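Local coordinates for protein cephalosporin hydroxylase CMCI (Streptomyces clavuligerus, PDB 2BM8) that probably takes part in the 7α-methoxylation of cephalosporins during cephamycin biosynthesis, and has the Rossmann-like core of S-adenosylmethionine-dependent methyltransferases, at residues His74-Glu79 and Met215-Ala220. The protein carries 3 engineered substitutions. Residues are numbered along the deposited sequence; the frame is centred on the assembly and turned at random.
Sequences HDMLWE and MLYANA
The carboxylate of E79 is held at both oxygens: OE1 accepts a hydrogen bond from the phenol of Y217, and OE2 forms a salt bridge with R34 of a second subunit. The modelled separation from Y217 OH to E79 OE1, 2.4 Å, is very short, though at 2.5 Å resolution this cannot be taken as evidence of an unusual bond. OE1 comes to the hydroxyl end of the phenol at the edge of the ring and near its plane, while the carboxylate is turned 78° from that plane. E79 reaches it with CG anti to its backbone N (chi1 167°) and an extended chain. M76 packs over one face of the ring, its CB 4.1 Å above the plane and offset toward the rim. Bent at its last torsion, the same side chain brings CE to 3.7 Å from Y217 CD1, with SD in an oblique Met-aromatic contact, 5.5 Å from the centroid of the Y217 ring. D75 adds its CB, 3.8 Å from Y217 CE2. The aromatic side chain thus spans from the loop after strand 211-214 to helix 67-80, which packs on the Rossmann-like sheet; Y182 of strand 182-185 touches both M76 and Y217. An alanine at Y217 would leave E79 OE1 without its phenol donor and is likely to open a gap beside M76. Because one carboxylate meets a phenol of its own chain and an arginine of the second subunit, the loop contact lies beside a subunit interface, and the arginine would be expected to favour the ionised form of E79.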
ATOM      1  N   HIS B  74      -4.132 -28.523  -8.576  1.00 14.81           N
ATOM      2  CA  HIS B  74      -5.201 -29.075  -9.377  1.00 14.79           C
ATOM      3  C   HIS B  74      -4.773 -29.096 -10.835  1.00 14.68           C
ATOM      4  O   HIS B  74      -4.911 -30.125 -11.498  1.00 14.16           O
ATOM      5  CB  HIS B  74      -6.485 -28.281  -9.217  1.00 14.98           C
ATOM      6  CG  HIS B  74      -7.547 -28.696 -10.173  1.00 15.40           C
ATOM      7  ND1 HIS B  74      -7.598 -28.223 -11.464  1.00 15.17           N
ATOM      8  CD2 HIS B  74      -8.568 -29.574 -10.047  1.00 16.18           C
ATOM      9  CE1 HIS B  74      -8.625 -28.773 -12.086  1.00 16.78           C
ATOM     10  NE2 HIS B  74      -9.225 -29.603 -11.251  1.00 15.94           N
ATOM     11  N   ASP B  75      -4.244 -27.961 -11.315  1.00 14.39           N
ATOM     12  CA  ASP B  75      -3.728 -27.847 -12.687  1.00 13.98           C
ATOM     13  C   ASP B  75      -2.598 -28.841 -12.939  1.00 12.98           C
ATOM     14  O   ASP B  75      -2.556 -29.477 -13.968  1.00 12.79           O
ATOM     15  CB  ASP B  75      -3.227 -26.423 -12.989  1.00 14.50           C
ATOM     16  CG  ASP B  75      -4.347 -25.364 -12.950  1.00 16.62           C
ATOM     17  OD1 ASP B  75      -5.531 -25.749 -13.101  1.00 18.21           O
ATOM     18  OD2 ASP B  75      -4.130 -24.129 -12.757  1.00 17.40           O
ATOM     19  N   MET B  76      -1.701 -28.983 -11.974  1.00 12.65           N
ATOM     20  CA  MET B  76      -0.571 -29.891 -12.089  1.00 12.45           C
ATOM     21  C   MET B  76      -1.046 -31.333 -12.188  1.00 11.76           C
ATOM     22  O   MET B  76      -0.611 -32.070 -13.042  1.00 11.64           O
ATOM     23  CB  MET B  76       0.346 -29.722 -10.887  1.00 12.76           C
ATOM     24  CG  MET B  76       1.629 -30.537 -10.962  1.00 13.94           C
ATOM     25  SD  MET B  76       2.610 -30.320  -9.479  1.00 16.04           S
ATOM     26  CE  MET B  76       3.006 -28.558  -9.584  1.00 14.85           C
ATOM     27  N   LEU B  77      -1.963 -31.718 -11.315  1.00 11.27           N
ATOM     28  CA  LEU B  77      -2.547 -33.044 -11.368  1.00 10.97           C
ATOM     29  C   LEU B  77      -3.186 -33.311 -12.727  1.00 11.08           C
ATOM     30  O   LEU B  77      -2.958 -34.366 -13.317  1.00 10.41           O
ATOM     31  CB  LEU B  77      -3.571 -33.228 -10.251  1.00 10.54           C
ATOM     32  CG  LEU B  77      -3.005 -33.894  -9.004  1.00 10.04           C
ATOM     33  CD1 LEU B  77      -1.699 -33.269  -8.529  1.00  8.22           C
ATOM     34  CD2 LEU B  77      -4.039 -33.876  -7.897  1.00 10.79           C
ATOM     35  N   TRP B  78      -3.946 -32.331 -13.221  1.00 11.38           N
ATOM     36  CA  TRP B  78      -4.710 -32.451 -14.460  1.00 11.47           C
ATOM     37  C   TRP B  78      -3.808 -32.626 -15.677  1.00 11.77           C
ATOM     38  O   TRP B  78      -4.125 -33.404 -16.595  1.00 11.72           O
ATOM     39  CB  TRP B  78      -5.608 -31.232 -14.659  1.00 11.35           C
ATOM     40  CG  TRP B  78      -6.521 -31.371 -15.842  1.00 11.82           C
ATOM     41  CD1 TRP B  78      -6.497 -30.626 -16.994  1.00 10.97           C
ATOM     42  CD2 TRP B  78      -7.580 -32.323 -16.002  1.00 11.10           C
ATOM     43  NE1 TRP B  78      -7.483 -31.056 -17.849  1.00 12.63           N
ATOM     44  CE2 TRP B  78      -8.158 -32.100 -17.271  1.00 11.98           C
ATOM     45  CE3 TRP B  78      -8.098 -33.349 -15.202  1.00 13.35           C
ATOM     46  CZ2 TRP B  78      -9.232 -32.864 -17.761  1.00 12.45           C
ATOM     47  CZ3 TRP B  78      -9.170 -34.120 -15.694  1.00 13.96           C
ATOM     48  CH2 TRP B  78      -9.727 -33.862 -16.958  1.00 12.21           C
ATOM     49  N   GLU B  79      -2.677 -31.930 -15.662  1.00 12.03           N
ATOM     50  CA  GLU B  79      -1.708 -31.978 -16.751  1.00 12.44           C
ATOM     51  C   GLU B  79      -0.802 -33.230 -16.687  1.00 12.83           C
ATOM     52  O   GLU B  79      -0.619 -33.920 -17.681  1.00 13.10           O
ATOM     53  CB  GLU B  79      -0.861 -30.703 -16.726  1.00 12.45           C
ATOM     54  CG  GLU B  79       0.400 -30.722 -17.595  1.00 12.99           C
ATOM     55  CD  GLU B  79       1.233 -29.464 -17.408  1.00 13.68           C
ATOM     56  OE1 GLU B  79       1.344 -28.964 -16.260  1.00 15.11           O
ATOM     57  OE2 GLU B  79       1.769 -28.956 -18.406  1.00 13.63           O
ATOM     58  N   MET B 215       8.217 -22.655 -14.429  1.00 13.54           N
ATOM     59  CA  MET B 215       7.745 -21.282 -14.325  1.00 13.34           C
ATOM     60  C   MET B 215       6.254 -21.105 -14.522  1.00 13.72           C
ATOM     61  O   MET B 215       5.741 -20.026 -14.243  1.00 14.08           O
ATOM     62  CB  MET B 215       8.484 -20.402 -15.319  1.00 12.87           C
ATOM     63  CG  MET B 215       9.958 -20.315 -15.053  1.00 12.23           C
ATOM     64  SD  MET B 215      10.380 -19.770 -13.402  1.00 11.08           S
ATOM     65  CE  MET B 215      10.136 -17.983 -13.604  1.00 11.15           C
ATOM     66  N   LEU B 216       5.558 -22.134 -15.002  1.00 13.95           N
ATOM     67  CA  LEU B 216       4.097 -22.093 -15.054  1.00 14.30           C
ATOM     68  C   LEU B 216       3.470 -22.127 -13.658  1.00 13.93           C
ATOM     69  O   LEU B 216       2.450 -21.474 -13.413  1.00 14.21           O
ATOM     70  CB  LEU B 216       3.542 -23.246 -15.889  1.00 14.61           C
ATOM     71  CG  LEU B 216       2.055 -23.136 -16.269  1.00 15.08           C
ATOM     72  CD1 LEU B 216       1.783 -21.891 -17.068  1.00 15.40           C
ATOM     73  CD2 LEU B 216       1.607 -24.364 -17.063  1.00 15.86           C
ATOM     74  N   TYR B 217       4.088 -22.876 -12.750  1.00 13.44           N
ATOM     75  CA  TYR B 217       3.559 -23.054 -11.397  1.00 13.07           C
ATOM     76  C   TYR B 217       4.322 -22.287 -10.311  1.00 12.99           C
ATOM     77  O   TYR B 217       3.736 -21.900  -9.312  1.00 13.21           O
ATOM     78  CB  TYR B 217       3.531 -24.539 -11.064  1.00 12.72           C
ATOM     79  CG  TYR B 217       2.675 -25.352 -12.012  1.00 12.77           C
ATOM     80  CD1 TYR B 217       3.182 -26.463 -12.668  1.00 12.07           C
ATOM     81  CD2 TYR B 217       1.347 -25.000 -12.258  1.00 13.94           C
ATOM     82  CE1 TYR B 217       2.389 -27.210 -13.543  1.00 13.36           C
ATOM     83  CE2 TYR B 217       0.543 -25.744 -13.126  1.00 13.57           C
ATOM     84  CZ  TYR B 217       1.068 -26.845 -13.759  1.00 13.48           C
ATOM     85  OH  TYR B 217       0.271 -27.573 -14.613  1.00 12.88           O
ATOM     86  N   ALA B 218       5.609 -22.054 -10.522  1.00 12.74           N
ATOM     87  CA  ALA B 218       6.493 -21.497  -9.503  1.00 12.97           C
ATOM     88  C   ALA B 218       6.098 -20.121  -8.958  1.00 12.99           C
ATOM     89  O   ALA B 218       6.381 -19.830  -7.816  1.00 13.50           O
ATOM     90  CB  ALA B 218       7.944 -21.439 -10.034  1.00 13.30           C
ATOM     91  N   ASN B 219       5.476 -19.261  -9.752  1.00 13.24           N
ATOM     92  CA  ASN B 219       5.028 -17.956  -9.222  1.00 13.30           C
ATOM     93  C   ASN B 219       3.520 -17.900  -8.914  1.00 13.49           C
ATOM     94  O   ASN B 219       2.974 -16.838  -8.697  1.00 14.31           O
ATOM     95  CB  ASN B 219       5.432 -16.820 -10.174  1.00 12.73           C
ATOM     96  CG  ASN B 219       6.940 -16.777 -10.436  1.00 12.42           C
ATOM     97  OD1 ASN B 219       7.752 -17.001  -9.534  1.00 13.39           O
ATOM     98  ND2 ASN B 219       7.317 -16.500 -11.678  1.00 10.76           N
ATOM     99  N   ALA B 220       2.847 -19.040  -8.863  1.00 13.78           N
ATOM    100  CA  ALA B 220       1.376 -19.036  -8.816  1.00 13.89           C
ATOM    101  C   ALA B 220       0.762 -19.074  -7.409  1.00 13.80           C
ATOM    102  O   ALA B 220      -0.424 -18.857  -7.262  1.00 14.30           O
ATOM    103  CB  ALA B 220       0.824 -20.174  -9.670  1.00 13.74           C
TER